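Local structure of 6-phospho-beta-d glycosidase (Streptococcus pyogenes, 5FOO) at residues 14-18 with 421-425; 415-420 with 432-437; 30-34 with 177-182. The protein probably hydrolyses 6-phospho-beta-glucosides, as a family 1 glycoside hydrolase with a TIM-barrel fold, and here holds the probe 6-phosphocyclophellitol. The protein carries 1 engineered substitution. One frame throughout, in Å; residues are numbered along the deposited sequence.

Contact 1: residues 14-18 with 421-425; sequences TSGPQ and GWSWL. With JAZ (6-phosphocyclophellitol), chain G.
Gln18 lies against Trp424 in the sugar pocket of a (beta/alpha)8 barrel. It sits on the short helix that follows the first barrel strand, 9-13. Trp424 sits on the loop after the last one, 410-416. The two side chains cross at about a right angle. Gln18 passes over one face of the indole, with CG 3.8 Å from the centroid of the Trp424 six-membered ring. The Gln18 amide and the ring plane are 32° apart, so the amide is neither stacked flat nor upright. CG of Gln18 is turned away from the carbonyl carbon (chi1 -62°), and the chain beyond it is extended, which carries the amide to the ligand.

Both ends of that amide are gripped. Gln18 OE1 accepts from Ser15 OG at 2.8 Å, on a lone pair in the carbonyl plane, and from O16 of 6-phosphocyclophellitol. Gln18 NE2 gives to Trp422 O and to ligand O15, 3.0 Å from NE2. These bonds fix which way round the amide sits. Ser15 is also the N-cap of the helix, through a weak bond from Gln18 N to its OG.

The backbones join too: Trp422 N donates to Gln18 O at 3.1 Å. Pro17 adds an apolar touch, CB on Trp424 CH2. Trp422 NE1 is used elsewhere, by Val46 O. At the ligand, Trp424 presents its edge, and its NE1 donates to O16 at 3.0 Å, with O16 lying in the indole plane.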
loop_
_atom_site.group_PDB
_atom_site.type_symbol
_atom_site.label_atom_id
_atom_site.label_comp_id
_atom_site.label_asym_id
_atom_site.label_seq_id
_atom_site.Cartn_x
_atom_site.Cartn_y
_atom_site.Cartn_z
ATOM N N THR A 14 -6.800 2.386 4.690
ATOM C CA THR A 14 -6.269 3.735 4.848
ATOM C C THR A 14 -4.836 3.598 5.418
ATOM O O THR A 14 -4.285 2.482 5.459
ATOM C CB THR A 14 -7.229 4.609 5.689
ATOM O OG1 THR A 14 -6.838 5.965 5.642
ATOM C CG2 THR A 14 -7.332 4.165 7.162
ATOM N N SER A 15 -4.242 4.725 5.796
ATOM C CA SER A 15 -2.961 4.760 6.451
ATOM C C SER A 15 -2.976 5.842 7.536
ATOM O O SER A 15 -3.829 6.732 7.531
ATOM C CB SER A 15 -1.877 5.034 5.417
ATOM O OG SER A 15 -1.951 6.351 4.956
ATOM N N GLY A 16 -2.078 5.748 8.500
ATOM C CA GLY A 16 -1.949 6.767 9.569
ATOM C C GLY A 16 -1.778 8.198 8.976
ATOM O O GLY A 16 -2.494 9.139 9.359
ATOM N N PRO A 17 -0.837 8.360 8.042
ATOM C CA PRO A 17 -0.583 9.695 7.505
ATOM C C PRO A 17 -1.772 10.293 6.731
ATOM O O PRO A 17 -1.971 11.502 6.767
ATOM C CB PRO A 17 0.635 9.484 6.599
ATOM C CG PRO A 17 1.308 8.266 7.127
ATOM C CD PRO A 17 0.172 7.388 7.593
ATOM N N GLN A 18 -2.560 9.472 6.053
ATOM C CA GLN A 18 -3.605 9.970 5.202
ATOM C C GLN A 18 -4.892 10.222 5.978
ATOM O O GLN A 18 -5.755 10.929 5.478
ATOM C CB GLN A 18 -3.852 9.016 4.077
ATOM C CG GLN A 18 -2.634 8.844 3.202
ATOM C CD GLN A 18 -2.842 7.841 2.110
ATOM O OE1 GLN A 18 -2.487 6.653 2.255
ATOM N NE2 GLN A 18 -3.366 8.313 0.963
ATOM N N GLY A 421 -9.868 10.444 2.201
ATOM C CA GLY A 421 -8.632 10.830 2.885
ATOM C C GLY A 421 -7.662 11.665 2.049
ATOM O O GLY A 421 -7.866 11.901 0.860
ATOM N N TRP A 422 -6.552 12.003 2.664
ATOM C CA TRP A 422 -5.556 12.878 2.066
ATOM C C TRP A 422 -4.631 12.064 1.206
ATOM O O TRP A 422 -3.906 11.258 1.757
ATOM C CB TRP A 422 -4.786 13.545 3.197
ATOM C CG TRP A 422 -3.798 14.546 2.777
ATOM C CD1 TRP A 422 -4.053 15.815 2.247
ATOM C CD2 TRP A 422 -2.379 14.410 2.817
ATOM N NE1 TRP A 422 -2.850 16.470 2.027
ATOM C CE2 TRP A 422 -1.819 15.632 2.344
ATOM C CE3 TRP A 422 -1.510 13.382 3.223
ATOM C CZ2 TRP A 422 -0.456 15.829 2.235
ATOM C CZ3 TRP A 422 -0.145 13.597 3.120
ATOM C CH2 TRP A 422 0.362 14.831 2.646
ATOM N N SER A 423 -4.666 12.224 -0.140
ATOM C CA SER A 423 -3.765 11.444 -1.010
ATOM C C SER A 423 -2.479 12.216 -1.442
ATOM O O SER A 423 -2.266 12.484 -2.623
ATOM C CB SER A 423 -4.403 10.780 -2.294
ATOM O OG SER A 423 -5.817 10.438 -2.415
ATOM N N TRP A 424 -1.631 12.540 -0.499
ATOM C CA TRP A 424 -0.278 12.898 -0.801
ATOM C C TRP A 424 -0.343 14.259 -1.611
ATOM O O TRP A 424 -1.168 15.158 -1.279
ATOM C CB TRP A 424 0.391 11.721 -1.564
ATOM C CG TRP A 424 0.136 10.368 -0.900
ATOM C CD1 TRP A 424 -0.526 9.308 -1.432
ATOM C CD2 TRP A 424 0.570 9.947 0.421
ATOM N NE1 TRP A 424 -0.503 8.245 -0.559
ATOM C CE2 TRP A 424 0.144 8.610 0.589
ATOM C CE3 TRP A 424 1.244 10.574 1.464
ATOM C CZ2 TRP A 424 0.341 7.908 1.779
ATOM C CZ3 TRP A 424 1.478 9.858 2.669
ATOM C CH2 TRP A 424 1.017 8.539 2.808
ATOM N N LEU A 425 0.411 14.356 -2.707
ATOM C CA LEU A 425 0.407 15.583 -3.525
ATOM C C LEU A 425 -0.986 15.934 -4.022
ATOM O O LEU A 425 -1.322 17.108 -4.052
ATOM C CB LEU A 425 1.408 15.492 -4.672
ATOM C CG LEU A 425 2.835 15.416 -4.182
ATOM C CD1 LEU A 425 3.736 15.192 -5.372
ATOM C CD2 LEU A 425 3.254 16.663 -3.412
HETATM C C2 JAZ G . -3.223 6.080 -2.267
HETATM C C3 JAZ G . -2.784 4.980 -1.278
HETATM C C4 JAZ G . -1.946 3.922 -1.987
HETATM C C5 JAZ G . -2.686 3.273 -3.148
HETATM C C6 JAZ G . -3.237 4.327 -4.084
HETATM C C7 JAZ G . -4.048 5.396 -3.351
HETATM C C8 JAZ G . -4.726 6.370 -4.311
HETATM O O9 JAZ G . -3.694 7.055 -5.016
HETATM P P10 JAZ G . -3.950 8.548 -5.497
HETATM O O11 JAZ G . -2.662 8.938 -6.131
HETATM O O12 JAZ G . -4.514 9.373 -4.417
HETATM O O13 JAZ G . -5.032 8.465 -6.482
HETATM O O14 JAZ G . -2.168 4.899 -4.849
HETATM O O15 JAZ G . -4.068 7.039 -1.622
HETATM O O16 JAZ G . -1.997 5.607 -0.296
HETATM O O17 JAZ G . -1.524 2.937 -1.061
#

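Contact 2: residues 415-420 with 432-437; sequences VWTPID and YGLVEN. With JAZ (6-phosphocyclophellitol), chain G.
Asp420 OD2 is gripped by Asn437 N, at 3.1 Å and from above the carboxylate plane, and by Arg431 in a salt bridge. The other oxygen, Asp420 OD1, takes a bond from Gly433 N at 3.0 Å, nearly along the C-O bond, and a salt bridge from Lys447. These partners probably favour the charged form. CG of Asp420 stands opposite its own carbonyl carbon (chi1 -70°), and the group spans residues 433 to 437 of the other segment.

Backbone bonds run beside it. Val435 N donates to Pro418 O at 2.9 Å, and Leu434 N to Thr417 O. Asp420 N returns a bond to Val435 O. Ile419 and Val435 make a single beta bridge, and their side chains lie side by side, pointing the same way.

The segments belong to a (beta/alpha)8 barrel. Residues 415-420 leave the last barrel strand, and 432-437 return into a small antiparallel hairpin with 444-446. Helix 448-459 covers Val415 and Leu434.

At the ligand end, Trp416 and Tyr432 form a T-shaped pair. The edge of Trp416 at CD1 points toward the Tyr432 face. Their planes are 82° apart, and CD1 of Trp416 is 3.7 Å from CG of Tyr432. One face of Trp416 lies against C3 of 6-phosphocyclophellitol, and Thr417 CB backs the opposite face. Tyr432 reaches past this indole to the phosphate; its OH lies so close to ligand O13 that the modelled length of that bond is doubtful.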
loop_
_atom_site.group_PDB
_atom_site.type_symbol
_atom_site.label_atom_id
_atom_site.label_comp_id
_atom_site.label_asym_id
_atom_site.label_seq_id
_atom_site.Cartn_x
_atom_site.Cartn_y
_atom_site.Cartn_z
ATOM N N VAL A 415 -11.539 -2.116 0.166
ATOM C CA VAL A 415 -11.758 -0.962 -0.644
ATOM C C VAL A 415 -10.799 0.171 -0.172
ATOM O O VAL A 415 -10.745 0.533 1.000
ATOM C CB VAL A 415 -13.207 -0.454 -0.543
ATOM C CG1 VAL A 415 -13.353 0.760 -1.466
ATOM C CG2 VAL A 415 -14.205 -1.529 -0.956
ATOM N N TRP A 416 -10.076 0.757 -1.124
ATOM C CA TRP A 416 -9.473 2.058 -0.904
ATOM C C TRP A 416 -10.455 3.208 -1.228
ATOM O O TRP A 416 -10.836 3.308 -2.410
ATOM C CB TRP A 416 -8.188 2.242 -1.689
ATOM C CG TRP A 416 -7.515 3.484 -1.195
ATOM C CD1 TRP A 416 -7.717 4.796 -1.622
ATOM C CD2 TRP A 416 -6.603 3.534 -0.170
ATOM N NE1 TRP A 416 -6.975 5.655 -0.855
ATOM C CE2 TRP A 416 -6.249 4.908 0.021
ATOM C CE3 TRP A 416 -5.988 2.555 0.608
ATOM C CZ2 TRP A 416 -5.350 5.299 0.979
ATOM C CZ3 TRP A 416 -5.080 2.940 1.558
ATOM C CH2 TRP A 416 -4.745 4.287 1.735
ATOM N N THR A 417 -11.248 3.597 -0.255
ATOM C CA THR A 417 -10.857 3.895 1.115
ATOM C C THR A 417 -12.202 4.032 1.865
ATOM O O THR A 417 -13.196 4.453 1.260
ATOM C CB THR A 417 -9.887 5.038 1.303
ATOM O OG1 THR A 417 -9.288 4.908 2.596
ATOM C CG2 THR A 417 -10.602 6.363 1.153
ATOM N N PRO A 418 -12.269 3.653 3.144
ATOM C CA PRO A 418 -13.581 3.808 3.782
ATOM C C PRO A 418 -14.152 5.233 3.803
ATOM O O PRO A 418 -15.320 5.429 3.509
ATOM C CB PRO A 418 -13.319 3.342 5.210
ATOM C CG PRO A 418 -12.326 2.296 5.010
ATOM C CD PRO A 418 -11.370 2.859 4.006
ATOM N N ILE A 419 -13.330 6.176 4.220
ATOM C CA ILE A 419 -13.684 7.558 4.345
ATOM C C ILE A 419 -12.650 8.390 3.577
ATOM O O ILE A 419 -11.461 8.168 3.727
ATOM C CB ILE A 419 -13.665 7.960 5.825
ATOM C CG1 ILE A 419 -14.697 7.141 6.615
ATOM C CG2 ILE A 419 -13.923 9.469 5.981
ATOM C CD1 ILE A 419 -14.558 7.263 8.116
ATOM N N ASP A 420 -13.108 9.355 2.792
ATOM C CA ASP A 420 -12.257 10.230 1.992
ATOM C C ASP A 420 -11.057 10.592 2.803
ATOM O O ASP A 420 -11.216 10.990 3.991
ATOM C CB ASP A 420 -12.984 11.541 1.605
ATOM C CG ASP A 420 -14.129 11.350 0.572
ATOM O OD1 ASP A 420 -14.196 10.332 -0.161
ATOM O OD2 ASP A 420 -14.938 12.311 0.453
ATOM N N TYR A 432 -11.919 8.921 -2.969
ATOM C CA TYR A 432 -12.045 7.453 -3.070
ATOM C C TYR A 432 -13.046 6.802 -2.065
ATOM O O TYR A 432 -13.272 5.625 -2.115
ATOM C CB TYR A 432 -10.666 6.802 -2.814
ATOM C CG TYR A 432 -9.655 6.881 -3.952
ATOM C CD1 TYR A 432 -8.839 8.000 -4.141
ATOM C CD2 TYR A 432 -9.489 5.812 -4.822
ATOM C CE1 TYR A 432 -7.895 8.055 -5.177
ATOM C CE2 TYR A 432 -8.548 5.847 -5.853
ATOM C CZ TYR A 432 -7.749 6.979 -6.040
ATOM O OH TYR A 432 -6.838 6.965 -7.095
ATOM N N GLY A 433 -13.642 7.566 -1.161
ATOM C CA GLY A 433 -14.363 6.999 -0.047
ATOM C C GLY A 433 -15.644 6.323 -0.443
ATOM O O GLY A 433 -16.342 6.732 -1.424
ATOM N N LEU A 434 -15.995 5.308 0.336
ATOM C CA LEU A 434 -17.399 4.885 0.398
ATOM C C LEU A 434 -18.208 5.938 1.192
ATOM O O LEU A 434 -19.412 6.025 1.097
ATOM C CB LEU A 434 -17.480 3.557 1.163
ATOM C CG LEU A 434 -16.741 2.376 0.601
ATOM C CD1 LEU A 434 -16.736 1.253 1.633
ATOM C CD2 LEU A 434 -17.336 1.926 -0.740
ATOM N N VAL A 435 -17.527 6.673 2.045
ATOM C CA VAL A 435 -18.114 7.662 2.919
ATOM C C VAL A 435 -17.391 8.977 2.684
ATOM O O VAL A 435 -16.168 9.060 2.773
ATOM C CB VAL A 435 -17.931 7.262 4.393
ATOM C CG1 VAL A 435 -18.538 8.309 5.334
ATOM C CG2 VAL A 435 -18.558 5.866 4.635
ATOM N N GLU A 436 -18.183 10.011 2.452
ATOM C CA GLU A 436 -17.702 11.347 2.146
ATOM C C GLU A 436 -17.163 11.956 3.417
ATOM O O GLU A 436 -17.735 11.745 4.481
ATOM C CB GLU A 436 -18.929 12.169 1.673
ATOM C CG GLU A 436 -18.676 13.628 1.463
ATOM C CD GLU A 436 -19.937 14.429 1.175
ATOM O OE1 GLU A 436 -21.094 13.890 1.149
ATOM O OE2 GLU A 436 -19.709 15.636 1.013
ATOM N N ASN A 437 -16.123 12.740 3.313
ATOM C CA ASN A 437 -15.693 13.587 4.391
ATOM C C ASN A 437 -15.741 15.047 3.937
ATOM O O ASN A 437 -15.217 15.402 2.882
ATOM C CB ASN A 437 -14.254 13.301 4.832
ATOM C CG ASN A 437 -13.902 13.978 6.146
ATOM O OD1 ASN A 437 -14.793 14.295 6.975
ATOM N ND2 ASN A 437 -12.635 14.168 6.375
HETATM C C2 JAZ G . -3.223 6.080 -2.267
HETATM C C3 JAZ G . -2.784 4.980 -1.278
HETATM C C4 JAZ G . -1.946 3.922 -1.987
HETATM C C5 JAZ G . -2.686 3.273 -3.148
HETATM C C6 JAZ G . -3.237 4.327 -4.084
HETATM C C7 JAZ G . -4.048 5.396 -3.351
HETATM C C8 JAZ G . -4.726 6.370 -4.311
HETATM O O9 JAZ G . -3.694 7.055 -5.016
HETATM P P10 JAZ G . -3.950 8.548 -5.497
HETATM O O11 JAZ G . -2.662 8.938 -6.131
HETATM O O12 JAZ G . -4.514 9.373 -4.417
HETATM O O13 JAZ G . -5.032 8.465 -6.482
HETATM O O14 JAZ G . -2.168 4.899 -4.849
HETATM O O15 JAZ G . -4.068 7.039 -1.622
HETATM O O16 JAZ G . -1.997 5.607 -0.296
HETATM O O17 JAZ G . -1.524 2.937 -1.061
#

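Contact 3: residues 30-34 with 177-182; sequences LFDYW and QFHYPA
Tyr33, Trp34 and Tyr180 form an aromatic cluster between helix 30-37 and the loop that joins helices 166-174 and 186-208, in the connections that follow strands 9-13 and 159-161 of the TIM barrel. No hydrogen bond crosses between the two segments.

Edge-to-face pairs come first. The edge of Tyr33 points at one face of Tyr180, planes 77° apart, with Tyr33 CE2 3.6 Å from Tyr180 CZ. Pro181 CB backs the opposite face. Tyr180 in turn sets its own edge toward the face of Trp34, CD2 lying 3.7 Å from Trp34 CD1. With chi1 at -168°, the Tyr180 ring swings away from its own backbone N, which puts one face toward Tyr33 and an edge toward Trp34. A further, offset pair sets the edge of Phe31 toward the face of His179, with Phe31 CZ 3.5 Å from His179 CD2.

CH-pi and apolar contacts fill in. Tyr180 CB sits over the Trp34 five-membered ring, 4.2 Å from its centroid. Leu30 CB meets Tyr180 CB, and Ala182 CB touches Trp34 CZ2.

Backbone atoms also meet the indole. Tyr180 N lies over one face of Trp34, toward the rim. Phe178 O lies at the ring edge, in its plane, 3.3 Å from Trp34 CZ3.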
loop_
_atom_site.group_PDB
_atom_site.type_symbol
_atom_site.label_atom_id
_atom_site.label_comp_id
_atom_site.label_asym_id
_atom_site.label_seq_id
_atom_site.Cartn_x
_atom_site.Cartn_y
_atom_site.Cartn_z
ATOM N N LEU A 30 8.223 12.206 6.136
ATOM C CA LEU A 30 8.694 12.871 4.916
ATOM C C LEU A 30 7.644 13.764 4.359
ATOM O O LEU A 30 7.963 14.911 4.003
ATOM C CB LEU A 30 9.134 11.911 3.842
ATOM C CG LEU A 30 10.249 10.975 4.240
ATOM C CD1 LEU A 30 10.713 10.136 3.073
ATOM C CD2 LEU A 30 11.429 11.713 4.865
ATOM N N PHE A 31 6.399 13.291 4.272
ATOM C CA PHE A 31 5.337 14.154 3.691
ATOM C C PHE A 31 4.940 15.398 4.539
ATOM O O PHE A 31 4.678 16.460 3.980
ATOM C CB PHE A 31 4.098 13.356 3.322
ATOM C CG PHE A 31 4.105 12.857 1.903
ATOM C CD1 PHE A 31 3.764 13.706 0.855
ATOM C CD2 PHE A 31 4.418 11.517 1.616
ATOM C CE1 PHE A 31 3.761 13.234 -0.453
ATOM C CE2 PHE A 31 4.425 11.037 0.322
ATOM C CZ PHE A 31 4.104 11.892 -0.734
ATOM N N ASP A 32 4.939 15.264 5.869
ATOM C CA ASP A 32 4.693 16.366 6.744
ATOM C C ASP A 32 5.746 17.445 6.463
ATOM O O ASP A 32 5.408 18.640 6.416
ATOM C CB ASP A 32 4.826 16.010 8.225
ATOM C CG ASP A 32 3.954 14.846 8.661
ATOM O OD1 ASP A 32 2.796 14.762 8.213
ATOM O OD2 ASP A 32 4.437 14.042 9.503
ATOM N N TYR A 33 7.005 17.023 6.340
ATOM C CA TYR A 33 8.110 17.941 6.101
ATOM C C TYR A 33 8.000 18.675 4.767
ATOM O O TYR A 33 8.171 19.936 4.678
ATOM C CB TYR A 33 9.448 17.218 6.124
ATOM C CG TYR A 33 10.597 18.145 5.825
ATOM C CD1 TYR A 33 11.013 19.070 6.785
ATOM C CD2 TYR A 33 11.305 18.059 4.615
ATOM C CE1 TYR A 33 12.085 19.917 6.536
ATOM C CE2 TYR A 33 12.388 18.890 4.353
ATOM C CZ TYR A 33 12.751 19.829 5.321
ATOM O OH TYR A 33 13.792 20.645 5.109
ATOM N N TRP A 34 7.734 17.863 3.750
ATOM C CA TRP A 34 7.508 18.341 2.417
ATOM C C TRP A 34 6.404 19.381 2.306
ATOM O O TRP A 34 6.567 20.403 1.616
ATOM C CB TRP A 34 7.226 17.185 1.446
ATOM C CG TRP A 34 7.694 17.436 -0.012
ATOM C CD1 TRP A 34 8.450 18.480 -0.494
ATOM C CD2 TRP A 34 7.429 16.595 -1.128
ATOM N NE1 TRP A 34 8.652 18.325 -1.847
ATOM C CE2 TRP A 34 8.024 17.184 -2.255
ATOM C CE3 TRP A 34 6.688 15.412 -1.291
ATOM C CZ2 TRP A 34 7.954 16.610 -3.514
ATOM C CZ3 TRP A 34 6.633 14.825 -2.554
ATOM C CH2 TRP A 34 7.262 15.413 -3.634
ATOM N N GLN A 177 10.279 11.333 -8.730
ATOM C CA GLN A 177 10.009 12.630 -8.100
ATOM C C GLN A 177 8.622 12.880 -7.503
ATOM O O GLN A 177 8.127 13.963 -7.584
ATOM C CB GLN A 177 10.451 13.770 -9.040
ATOM C CG GLN A 177 11.860 13.570 -9.549
ATOM C CD GLN A 177 12.293 14.711 -10.480
ATOM O OE1 GLN A 177 12.380 14.538 -11.679
ATOM N NE2 GLN A 177 12.567 15.852 -9.917
ATOM N N PHE A 178 8.027 11.904 -6.828
ATOM C CA PHE A 178 6.705 12.132 -6.210
ATOM C C PHE A 178 6.617 11.863 -4.718
ATOM O O PHE A 178 5.590 12.123 -4.104
ATOM C CB PHE A 178 5.593 11.437 -7.023
ATOM C CG PHE A 178 5.680 9.922 -7.072
ATOM C CD1 PHE A 178 5.107 9.131 -6.040
ATOM C CD2 PHE A 178 6.272 9.266 -8.164
ATOM C CE1 PHE A 178 5.148 7.736 -6.130
ATOM C CE2 PHE A 178 6.289 7.868 -8.258
ATOM C CZ PHE A 178 5.759 7.110 -7.227
ATOM N N HIS A 179 7.684 11.369 -4.140
ATOM C CA HIS A 179 7.918 11.509 -2.701
ATOM C C HIS A 179 9.195 12.302 -2.488
ATOM O O HIS A 179 10.160 12.198 -3.277
ATOM C CB HIS A 179 8.178 10.117 -2.038
ATOM C CG HIS A 179 7.014 9.189 -2.127
ATOM N ND1 HIS A 179 7.072 7.870 -1.712
ATOM C CD2 HIS A 179 5.738 9.399 -2.543
ATOM C CE1 HIS A 179 5.890 7.297 -1.903
ATOM N NE2 HIS A 179 5.064 8.188 -2.423
ATOM N N TYR A 180 9.223 12.976 -1.367
ATOM C CA TYR A 180 10.436 13.547 -0.836
ATOM C C TYR A 180 11.571 12.564 -0.516
ATOM O O TYR A 180 11.256 11.468 -0.039
ATOM C CB TYR A 180 10.114 14.349 0.460
ATOM C CG TYR A 180 11.292 15.222 0.916
ATOM C CD1 TYR A 180 12.277 14.712 1.731
ATOM C CD2 TYR A 180 11.467 16.547 0.417
ATOM C CE1 TYR A 180 13.387 15.498 2.104
ATOM C CE2 TYR A 180 12.565 17.349 0.797
ATOM C CZ TYR A 180 13.518 16.804 1.615
ATOM O OH TYR A 180 14.601 17.535 1.974
ATOM N N PRO A 181 12.746 12.744 -1.171
ATOM C CA PRO A 181 13.527 13.961 -1.290
ATOM C C PRO A 181 13.379 14.264 -2.784
ATOM O O PRO A 181 13.943 15.219 -3.246
ATOM C CB PRO A 181 14.971 13.582 -0.952
ATOM C CG PRO A 181 15.054 12.126 -1.222
ATOM C CD PRO A 181 13.649 11.600 -0.918
ATOM N N ALA A 182 12.602 13.455 -3.515
ATOM C CA ALA A 182 12.320 13.624 -4.922
ATOM C C ALA A 182 13.567 13.830 -5.769
ATOM O O ALA A 182 13.593 14.730 -6.570
ATOM C CB ALA A 182 11.385 14.806 -5.107
#

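Contacts 1 and 2 are two walls of one pocket, their centres 11 Å apart. Both touch 6-phosphocyclophellitol: contact 1 mainly through hydroxyls O15 and O16, contact 2 through the sugar-like ring and the phosphate. They meet where Gln18 OE1 packs on Trp416 CH2 at 3.3 Å. Lys337, His119 and Glu165 add further bonds to the ligand. Contact 3 is a layer further out, its centre 13 Å from that of contact 1. The two touch directly, with Phe31 CD2 3.3 Å from Trp424 CE3. Contact 3 lies near the ligand too: the Phe178 side chain is about 8 Å from the bound 6-phosphocyclophellitol. Contacts 2 and 3 do not touch; their nearest atoms are about 11 Å apart.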